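PDB 2NVV: acetyl-CoA hydrolase/transferase family protein from Porphyromonas gingivalis, which probably hydrolyses acetyl-CoA or transfers its CoA to another carboxylate, as a zinc-binding member of the acetyl-CoA hydrolase/transferase family. Local coordinates for residues C475-Q480 / V491-Y496; P450-L455 / S485-N490; E158-H163 / V210-P215. All coordinates share one frame; numbering follows the deposited sequence.

Contact 1: residues C475-Q480 / V491-Y496; sequences CFAFHQ and VRWEDY
A buried, apolar helix-to-tail contact joins the first turn of helix 477-484 to the C-terminal tail of the chain, with no hydrogen bond between the two segments. Ala477, the first residue of the helix after the N-cap residue Phe476, is the residue on which the contact turns. Its methyl group reaches over one face of the Tyr496 ring, CB lying 3.6 Å from the ring centroid and 19° off the normal, a CH-pi contact. The same CB lies 3.5 Å from Trp493 CZ3, so one small side chain is held between two large rings. Tyr496 and Trp493 both carry CG anti to the carbonyl carbon and beside the backbone N, which helps send both rings from the tail toward the helix. Phe478 starts out pointing away, but its ring returns to meet the indole rim to rim. Phe478 CE1 lies 3.6 Å from Trp493 CZ2, and the planes are only 15° apart without either ring covering the other. Val491 fills in beside them, its CG2 branch 4.1 Å from Phe478 CD1. Outside the two segments, Tyr496 OH bonds to Glu481 and Trp493 NE1 to Leu455 O. Helix 453-459 flanks this cluster through Leu455, Leu456, Gln458 and Tyr459, while Val406 of strand 405-406 packs against Phe478 and His479.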
loop_
_atom_site.group_PDB
_atom_site.type_symbol
_atom_site.label_atom_id
_atom_site.label_comp_id
_atom_site.label_asym_id
_atom_site.label_seq_id
_atom_site.Cartn_x
_atom_site.Cartn_y
_atom_site.Cartn_z
ATOM N N CYS A 475 -12.170 -7.035 21.777
ATOM C CA CYS A 475 -11.112 -6.208 21.171
ATOM C C CYS A 475 -11.452 -4.716 21.129
ATOM O O CYS A 475 -10.554 -3.879 21.031
ATOM C CB CYS A 475 -10.792 -6.691 19.750
ATOM S SG CYS A 475 -12.199 -6.761 18.632
ATOM N N PHE A 476 -12.739 -4.386 21.212
ATOM C CA PHE A 476 -13.181 -2.994 21.176
ATOM C C PHE A 476 -13.676 -2.479 22.517
ATOM O O PHE A 476 -14.356 -1.454 22.584
ATOM C CB PHE A 476 -14.281 -2.813 20.131
ATOM C CG PHE A 476 -13.793 -2.928 18.709
ATOM C CD1 PHE A 476 -14.520 -3.647 17.762
ATOM C CD2 PHE A 476 -12.613 -2.310 18.319
ATOM C CE1 PHE A 476 -14.073 -3.744 16.450
ATOM C CE2 PHE A 476 -12.164 -2.402 17.006
ATOM C CZ PHE A 476 -12.895 -3.119 16.071
ATOM N N ALA A 477 -13.325 -3.182 23.587
ATOM C CA ALA A 477 -13.727 -2.788 24.930
ATOM C C ALA A 477 -13.268 -1.374 25.289
ATOM O O ALA A 477 -13.983 -0.640 25.965
ATOM C CB ALA A 477 -13.172 -3.779 25.930
ATOM N N PHE A 478 -12.072 -0.997 24.857
ATOM C CA PHE A 478 -11.547 0.336 25.133
ATOM C C PHE A 478 -12.486 1.416 24.583
ATOM O O PHE A 478 -12.851 2.356 25.285
ATOM C CB PHE A 478 -10.155 0.487 24.507
ATOM C CG PHE A 478 -9.033 0.063 25.413
ATOM C CD1 PHE A 478 -9.145 -1.081 26.196
ATOM C CD2 PHE A 478 -7.863 0.807 25.485
ATOM C CE1 PHE A 478 -8.104 -1.480 27.041
ATOM C CE2 PHE A 478 -6.818 0.416 26.328
ATOM C CZ PHE A 478 -6.945 -0.732 27.108
ATOM N N HIS A 479 -12.867 1.260 23.317
ATOM C CA HIS A 479 -13.758 2.183 22.626
ATOM C C HIS A 479 -15.144 2.137 23.248
ATOM O O HIS A 479 -15.803 3.174 23.415
ATOM C CB HIS A 479 -13.866 1.789 21.158
ATOM C CG HIS A 479 -12.553 1.738 20.449
ATOM N ND1 HIS A 479 -11.945 2.861 19.932
ATOM C CD2 HIS A 479 -11.739 0.697 20.151
ATOM C CE1 HIS A 479 -10.817 2.515 19.336
ATOM N NE2 HIS A 479 -10.669 1.207 19.455
ATOM N N GLN A 480 -15.590 0.923 23.563
ATOM C CA GLN A 480 -16.889 0.730 24.171
ATOM C C GLN A 480 -16.933 1.392 25.532
ATOM O O GLN A 480 -17.918 2.038 25.871
ATOM C CB GLN A 480 -17.197 -0.761 24.312
ATOM C CG GLN A 480 -17.633 -1.440 23.023
ATOM C CD GLN A 480 -17.831 -2.936 23.189
ATOM O OE1 GLN A 480 -18.638 -3.549 22.493
ATOM N NE2 GLN A 480 -17.084 -3.534 24.104
ATOM N N VAL A 491 -11.783 -0.104 32.175
ATOM C CA VAL A 491 -11.948 -1.407 31.579
ATOM C C VAL A 491 -11.400 -2.496 32.485
ATOM O O VAL A 491 -10.386 -2.317 33.159
ATOM C CB VAL A 491 -11.239 -1.489 30.197
ATOM C CG1 VAL A 491 -11.175 -2.931 29.720
ATOM C CG2 VAL A 491 -11.981 -0.642 29.176
ATOM N N ARG A 492 -12.104 -3.619 32.496
ATOM C CA ARG A 492 -11.740 -4.813 33.249
ATOM C C ARG A 492 -12.213 -5.928 32.320
ATOM O O ARG A 492 -13.410 -6.080 32.070
ATOM C CB ARG A 492 -12.478 -4.855 34.587
ATOM C CG ARG A 492 -11.882 -3.926 35.638
ATOM C CD ARG A 492 -12.769 -3.849 36.872
ATOM N NE ARG A 492 -13.161 -5.170 37.365
ATOM C CZ ARG A 492 -14.079 -5.374 38.311
ATOM N NH1 ARG A 492 -14.376 -6.614 38.698
ATOM N NH2 ARG A 492 -14.703 -4.336 38.862
ATOM N N TRP A 493 -11.264 -6.686 31.788
ATOM C CA TRP A 493 -11.580 -7.749 30.849
ATOM C C TRP A 493 -12.635 -8.729 31.326
ATOM O O TRP A 493 -13.375 -9.286 30.516
ATOM C CB TRP A 493 -10.295 -8.480 30.460
ATOM C CG TRP A 493 -9.295 -7.541 29.866
ATOM C CD1 TRP A 493 -8.078 -7.202 30.382
ATOM C CD2 TRP A 493 -9.463 -6.745 28.681
ATOM N NE1 TRP A 493 -7.478 -6.244 29.600
ATOM C CE2 TRP A 493 -8.304 -5.943 28.549
ATOM C CE3 TRP A 493 -10.478 -6.631 27.721
ATOM C CZ2 TRP A 493 -8.133 -5.037 27.494
ATOM C CZ3 TRP A 493 -10.310 -5.734 26.676
ATOM C CH2 TRP A 493 -9.145 -4.946 26.569
ATOM N N GLU A 494 -12.715 -8.929 32.636
ATOM C CA GLU A 494 -13.691 -9.847 33.200
ATOM C C GLU A 494 -15.095 -9.283 33.032
ATOM O O GLU A 494 -16.084 -10.014 33.109
ATOM C CB GLU A 494 -13.383 -10.105 34.679
ATOM C CG GLU A 494 -12.162 -11.012 34.905
ATOM C CD GLU A 494 -10.824 -10.379 34.478
ATOM O OE1 GLU A 494 -9.871 -11.142 34.191
ATOM O OE2 GLU A 494 -10.718 -9.129 34.444
ATOM N N ASP A 495 -15.169 -7.978 32.789
ATOM C CA ASP A 495 -16.444 -7.294 32.590
ATOM C C ASP A 495 -16.873 -7.380 31.133
ATOM O O ASP A 495 -18.070 -7.376 30.833
ATOM C CB ASP A 495 -16.328 -5.822 32.975
ATOM C CG ASP A 495 -16.217 -5.617 34.459
ATOM O OD1 ASP A 495 -15.899 -4.474 34.862
ATOM O OD2 ASP A 495 -16.453 -6.591 35.216
ATOM N N TYR A 496 -15.902 -7.441 30.226
ATOM C CA TYR A 496 -16.219 -7.518 28.808
ATOM C C TYR A 496 -16.254 -8.940 28.281
ATOM O O TYR A 496 -16.179 -9.182 27.076
ATOM C CB TYR A 496 -15.250 -6.652 27.998
ATOM C CG TYR A 496 -15.586 -5.182 28.101
ATOM C CD1 TYR A 496 -15.215 -4.433 29.220
ATOM C CD2 TYR A 496 -16.353 -4.560 27.118
ATOM C CE1 TYR A 496 -15.609 -3.103 29.357
ATOM C CE2 TYR A 496 -16.752 -3.232 27.245
ATOM C CZ TYR A 496 -16.380 -2.509 28.365
ATOM O OH TYR A 496 -16.792 -1.199 28.487
#

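Contact 2: residues P450-L455 / S485-N490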
loop_
_atom_site.group_PDB
_atom_site.type_symbol
_atom_site.label_atom_id
_atom_site.label_comp_id
_atom_site.label_asym_id
_atom_site.label_seq_id
_atom_site.Cartn_x
_atom_site.Cartn_y
_atom_site.Cartn_z
ATOM N N PRO A 450 1.793 4.527 30.787
ATOM C CA PRO A 450 1.770 3.661 31.976
ATOM C C PRO A 450 0.379 3.235 32.441
ATOM O O PRO A 450 0.180 2.073 32.805
ATOM C CB PRO A 450 2.513 4.492 33.008
ATOM C CG PRO A 450 3.594 5.116 32.159
ATOM C CD PRO A 450 2.808 5.587 30.942
ATOM N N ASP A 451 -0.571 4.169 32.424
ATOM C CA ASP A 451 -1.946 3.907 32.840
ATOM C C ASP A 451 -2.655 2.821 32.041
ATOM O O ASP A 451 -3.680 2.312 32.483
ATOM C CB ASP A 451 -2.781 5.178 32.731
ATOM C CG ASP A 451 -2.603 6.098 33.909
ATOM O OD1 ASP A 451 -3.156 7.221 33.876
ATOM O OD2 ASP A 451 -1.921 5.693 34.873
ATOM N N TYR A 452 -2.128 2.469 30.870
ATOM C CA TYR A 452 -2.769 1.452 30.035
ATOM C C TYR A 452 -1.889 0.245 29.741
ATOM O O TYR A 452 -2.339 -0.726 29.140
ATOM C CB TYR A 452 -3.231 2.072 28.700
ATOM C CG TYR A 452 -4.307 3.127 28.848
ATOM C CD1 TYR A 452 -3.985 4.480 28.963
ATOM C CD2 TYR A 452 -5.653 2.760 28.916
ATOM C CE1 TYR A 452 -4.981 5.439 29.145
ATOM C CE2 TYR A 452 -6.649 3.704 29.096
ATOM C CZ TYR A 452 -6.313 5.036 29.210
ATOM O OH TYR A 452 -7.322 5.950 29.388
ATOM N N ARG A 453 -0.634 0.286 30.170
ATOM C CA ARG A 453 0.256 -0.820 29.885
ATOM C C ARG A 453 -0.178 -2.147 30.520
ATOM O O ARG A 453 -0.205 -3.175 29.846
ATOM C CB ARG A 453 1.692 -0.445 30.290
ATOM C CG ARG A 453 2.013 1.001 29.955
ATOM C CD ARG A 453 3.347 1.202 29.243
ATOM N NE ARG A 453 4.482 1.208 30.157
ATOM C CZ ARG A 453 5.451 2.126 30.165
ATOM N NH1 ARG A 453 5.447 3.142 29.305
ATOM N NH2 ARG A 453 6.431 2.026 31.048
ATOM N N PRO A 454 -0.532 -2.152 31.811
ATOM C CA PRO A 454 -0.940 -3.431 32.402
ATOM C C PRO A 454 -2.212 -4.047 31.817
ATOM O O PRO A 454 -2.351 -5.275 31.715
ATOM C CB PRO A 454 -1.057 -3.101 33.895
ATOM C CG PRO A 454 -1.319 -1.645 33.917
ATOM C CD PRO A 454 -0.434 -1.101 32.838
ATOM N N LEU A 455 -3.131 -3.182 31.414
ATOM C CA LEU A 455 -4.396 -3.613 30.841
ATOM C C LEU A 455 -4.178 -4.248 29.465
ATOM O O LEU A 455 -4.804 -5.252 29.123
ATOM C CB LEU A 455 -5.323 -2.410 30.739
ATOM C CG LEU A 455 -6.838 -2.601 30.837
ATOM C CD1 LEU A 455 -7.206 -3.612 31.917
ATOM C CD2 LEU A 455 -7.459 -1.238 31.128
ATOM N N SER A 485 -18.317 4.962 30.108
ATOM C CA SER A 485 -17.808 5.735 31.252
ATOM C C SER A 485 -17.126 7.042 30.920
ATOM O O SER A 485 -17.114 7.954 31.739
ATOM C CB SER A 485 -16.808 4.903 32.058
ATOM O OG SER A 485 -17.417 3.751 32.602
ATOM N N GLY A 486 -16.528 7.122 29.738
ATOM C CA GLY A 486 -15.825 8.331 29.353
ATOM C C GLY A 486 -14.360 8.214 29.736
ATOM O O GLY A 486 -13.569 9.135 29.514
ATOM N N ASP A 487 -14.003 7.072 30.319
ATOM C CA ASP A 487 -12.633 6.814 30.744
ATOM C C ASP A 487 -12.264 5.358 30.448
ATOM O O ASP A 487 -12.791 4.438 31.072
ATOM C CB ASP A 487 -12.481 7.081 32.242
ATOM C CG ASP A 487 -11.025 7.097 32.687
ATOM O OD1 ASP A 487 -10.233 6.286 32.171
ATOM O OD2 ASP A 487 -10.677 7.915 33.559
HETATM N N MSE A 488 -11.349 5.153 29.507
HETATM C CA MSE A 488 -10.951 3.807 29.131
HETATM C C MSE A 488 -10.261 3.022 30.240
HETATM O O MSE A 488 -10.188 1.799 30.182
HETATM C CB MSE A 488 -10.040 3.856 27.900
HETATM C CG MSE A 488 -10.652 4.537 26.683
HETATM SE SE MSE A 488 -9.535 4.352 25.118
HETATM C CE MSE A 488 -10.865 4.703 23.734
ATOM N N ARG A 489 -9.748 3.716 31.250
ATOM C CA ARG A 489 -9.054 3.033 32.348
ATOM C C ARG A 489 -10.004 2.196 33.179
ATOM O O ARG A 489 -9.564 1.379 33.982
ATOM C CB ARG A 489 -8.363 4.036 33.267
ATOM C CG ARG A 489 -7.193 4.795 32.648
ATOM C CD ARG A 489 -7.518 6.265 32.644
ATOM N NE ARG A 489 -6.536 7.060 33.355
ATOM C CZ ARG A 489 -6.761 8.291 33.800
ATOM N NH1 ARG A 489 -7.949 8.858 33.614
ATOM N NH2 ARG A 489 -5.782 8.968 34.396
ATOM N N ASN A 490 -11.306 2.422 33.003
ATOM C CA ASN A 490 -12.331 1.676 33.730
ATOM C C ASN A 490 -12.561 0.273 33.180
ATOM O O ASN A 490 -13.433 -0.457 33.667
ATOM C CB ASN A 490 -13.651 2.434 33.709
ATOM C CG ASN A 490 -13.600 3.670 34.536
ATOM O OD1 ASN A 490 -13.062 3.654 35.647
ATOM N ND2 ASN A 490 -14.159 4.759 34.020
#
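Tyr452 and Arg489 cross at nearly a right angle, the aliphatic part of the arginine running past the phenol end of the tyrosine. Arg489 CD comes to 3.3 Å from Tyr452 OH, and Arg489 CG to 3.6 Å from Tyr452 CZ. Bends at chi2 (118°) and chi3 (122°) then carry the guanidinium beyond the ring, the two planes 27° apart. There it stands between two carboxylates. Arg489 NH2 donates to Asp451 OD1 at 3.2 Å, nearly in its own plane but from above the carboxylate plane; Arg489 NE adds a weak bond to the same oxygen. On the Asp487 side, Arg489 NH1 meets the syn lone pair of Asp487 OD2 at 2.9 Å. Two negative partners would be expected to favour the charged guanidinium. Met488 also approaches Tyr452 at about a right angle, its CB 3.6 Å from Tyr452 CE2, before its extended chain leads away toward helix 477-484. Tyr452 OH itself is hydrogen-bonded to Gly400 O, and the ring lies about 8 Å, side chain to side chain, from Lys398, a predicted CoA-binding residue. Asp487 OD1 accepts from Arg489 N, so the arrangement is an Asx turn opening a short 3-10 segment, joined by a salt-bridge network to the N-terminal end of helix 453-459.

Contact 3: residues E158-H163 / V210-P215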
loop_
_atom_site.group_PDB
_atom_site.type_symbol
_atom_site.label_atom_id
_atom_site.label_comp_id
_atom_site.label_asym_id
_atom_site.label_seq_id
_atom_site.Cartn_x
_atom_site.Cartn_y
_atom_site.Cartn_z
ATOM N N GLU A 158 -8.531 32.619 -11.824
ATOM C CA GLU A 158 -8.580 33.612 -10.764
ATOM C C GLU A 158 -7.159 34.176 -10.627
ATOM O O GLU A 158 -6.272 33.496 -10.128
ATOM C CB GLU A 158 -9.017 32.908 -9.486
ATOM C CG GLU A 158 -9.663 33.773 -8.442
ATOM C CD GLU A 158 -10.367 32.949 -7.371
ATOM O OE1 GLU A 158 -11.492 32.450 -7.615
ATOM O OE2 GLU A 158 -9.781 32.787 -6.285
ATOM N N LEU A 159 -6.953 35.410 -11.087
ATOM C CA LEU A 159 -5.640 36.066 -11.055
ATOM C C LEU A 159 -5.389 36.813 -9.743
ATOM O O LEU A 159 -5.852 37.944 -9.568
ATOM C CB LEU A 159 -5.535 37.056 -12.212
ATOM C CG LEU A 159 -4.245 37.162 -13.031
ATOM C CD1 LEU A 159 -4.276 38.467 -13.795
ATOM C CD2 LEU A 159 -3.021 37.116 -12.154
ATOM N N ASN A 160 -4.631 36.192 -8.840
ATOM C CA ASN A 160 -4.344 36.781 -7.534
ATOM C C ASN A 160 -3.222 37.823 -7.520
ATOM O O ASN A 160 -2.103 37.563 -7.939
ATOM C CB ASN A 160 -4.009 35.675 -6.535
ATOM C CG ASN A 160 -4.258 36.090 -5.108
ATOM O OD1 ASN A 160 -4.119 37.259 -4.760
ATOM N ND2 ASN A 160 -4.620 35.132 -4.265
ATOM N N ASP A 161 -3.545 39.003 -7.010
ATOM C CA ASP A 161 -2.615 40.127 -6.880
ATOM C C ASP A 161 -1.380 39.799 -6.039
ATOM O O ASP A 161 -0.266 40.167 -6.377
ATOM C CB ASP A 161 -3.325 41.295 -6.192
ATOM C CG ASP A 161 -3.648 42.412 -7.133
ATOM O OD1 ASP A 161 -2.695 42.959 -7.724
ATOM O OD2 ASP A 161 -4.842 42.745 -7.286
ATOM N N LYS A 162 -1.615 39.114 -4.927
ATOM C CA LYS A 162 -0.582 38.768 -3.965
ATOM C C LYS A 162 0.524 37.800 -4.369
ATOM O O LYS A 162 1.527 37.677 -3.662
ATOM C CB LYS A 162 -1.260 38.266 -2.692
ATOM C CG LYS A 162 -2.187 39.297 -2.051
ATOM C CD LYS A 162 -1.516 40.666 -1.981
ATOM C CE LYS A 162 -2.080 41.526 -0.868
ATOM N NZ LYS A 162 -3.552 41.664 -0.965
ATOM N N HIS A 163 0.362 37.112 -5.491
ATOM C CA HIS A 163 1.394 36.177 -5.917
ATOM C C HIS A 163 2.039 36.648 -7.209
ATOM O O HIS A 163 1.403 36.659 -8.265
ATOM C CB HIS A 163 0.808 34.779 -6.073
ATOM C CG HIS A 163 0.249 34.222 -4.800
ATOM N ND1 HIS A 163 -1.060 34.416 -4.405
ATOM C CD2 HIS A 163 0.831 33.499 -3.816
ATOM C CE1 HIS A 163 -1.258 33.835 -3.235
ATOM N NE2 HIS A 163 -0.125 33.272 -2.855
ATOM N N VAL A 210 -10.929 36.179 -13.480
ATOM C CA VAL A 210 -11.393 37.037 -12.392
ATOM C C VAL A 210 -10.187 37.546 -11.615
ATOM O O VAL A 210 -9.373 36.758 -11.127
ATOM C CB VAL A 210 -12.309 36.257 -11.410
ATOM C CG1 VAL A 210 -12.890 37.204 -10.380
ATOM C CG2 VAL A 210 -13.418 35.542 -12.169
ATOM N N ARG A 211 -10.060 38.862 -11.503
ATOM C CA ARG A 211 -8.938 39.429 -10.778
ATOM C C ARG A 211 -9.229 39.427 -9.293
ATOM O O ARG A 211 -10.312 39.820 -8.862
ATOM C CB ARG A 211 -8.663 40.863 -11.232
ATOM C CG ARG A 211 -8.190 41.006 -12.661
ATOM C CD ARG A 211 -7.575 42.385 -12.877
ATOM N NE ARG A 211 -7.190 42.637 -14.266
ATOM C CZ ARG A 211 -8.034 43.016 -15.223
ATOM N NH1 ARG A 211 -9.328 43.190 -14.952
ATOM N NH2 ARG A 211 -7.583 43.226 -16.453
ATOM N N THR A 212 -8.261 38.982 -8.504
ATOM C CA THR A 212 -8.429 38.955 -7.058
ATOM C C THR A 212 -7.163 39.460 -6.386
ATOM O O THR A 212 -6.138 39.663 -7.029
ATOM C CB THR A 212 -8.705 37.524 -6.527
ATOM O OG1 THR A 212 -7.517 36.732 -6.646
ATOM C CG2 THR A 212 -9.832 36.865 -7.321
ATOM N N SER A 213 -7.255 39.674 -5.083
ATOM C CA SER A 213 -6.117 40.115 -4.296
ATOM C C SER A 213 -6.362 39.477 -2.952
ATOM O O SER A 213 -7.000 40.055 -2.086
ATOM C CB SER A 213 -6.093 41.635 -4.178
ATOM O OG SER A 213 -4.892 42.064 -3.563
ATOM N N GLU A 214 -5.880 38.257 -2.792
ATOM C CA GLU A 214 -6.086 37.525 -1.554
ATOM C C GLU A 214 -4.765 37.156 -0.891
ATOM O O GLU A 214 -3.972 36.382 -1.428
ATOM C CB GLU A 214 -6.912 36.258 -1.831
ATOM C CG GLU A 214 -8.237 36.530 -2.533
ATOM C CD GLU A 214 -9.222 37.272 -1.652
ATOM O OE1 GLU A 214 -10.152 37.904 -2.194
ATOM O OE2 GLU A 214 -9.077 37.213 -0.412
ATOM N N PRO A 215 -4.510 37.722 0.295
ATOM C CA PRO A 215 -3.279 37.451 1.037
ATOM C C PRO A 215 -3.370 36.148 1.817
ATOM O O PRO A 215 -4.453 35.630 2.023
ATOM C CB PRO A 215 -3.171 38.660 1.956
ATOM C CG PRO A 215 -4.608 38.906 2.308
ATOM C CD PRO A 215 -5.302 38.774 0.964
#
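With CG anti to the backbone N (chi1 -156°), Asn160 sends its amide across to the backbone of Glu214, and a chi2 of -32° turns both ends of that amide to use. Asn160 OD1 accepts from Glu214 N at 2.8 Å, a nearly straight bond (168°) whose donor stands above the plane of the amide carbonyl. Asn160 ND2 returns a bond to Glu214 O at 3.2 Å, in the carbonyl plane and on a lone pair. The same OD1 also takes Lys162 N, two residues on, forming an Asx turn within the type I turn from Asn160 to His163; a second bond from ND2, to Glu126, further fixes the amide's rotation. Before this polar clamp the two segments are neighbouring parallel strands, 154-160 and 206-212, the latter the outermost strand at one edge of the parallel seven-stranded sheet. Leu159 sits between the bonds, its N donating to Val210 O at 2.8 Å and its O accepting from Thr212 N. Beyond it Asp161 N donates to Thr212 O at 2.7 Å, carrying the pairing past the end of the strand. On the face holding Glu158, Asn160 and Thr212, the threonine has OG1 in the crowded position between N and carbonyl carbon, which places CG2 against Glu158 CG. The carboxylate of Glu158 continues to the backbone N of Lys33, and Glu214 forms a salt bridge with Arg66. Past the first residues of the turn, Lys162, itself exposed and bent at chi2 and chi4, lies alongside Pro215, and its NZ donates to Ser213 OG at 3.0 Å.

How the contacts relate
From the N terminus, contact 3 comes first: strand 154-160 runs out, and the chain returns after 46 intervening residues to 210-215, on strand 206-212, closing a long, helix-free connection at one edge of the parallel sheet. Only after it has closed do the other two open, on the opposite side of the chain's centre, with nearest atoms about 38 Å away. Contacts 1 and 2 cross along the chain: 450-455 precedes 475-480, then 485-490 answers the former and 491-496 the latter. Their centres are 10 Å apart, and they meet directly through packing of Phe478 on Tyr452. Together they tie helices 453-459 and 477-484 to the C-terminal tail.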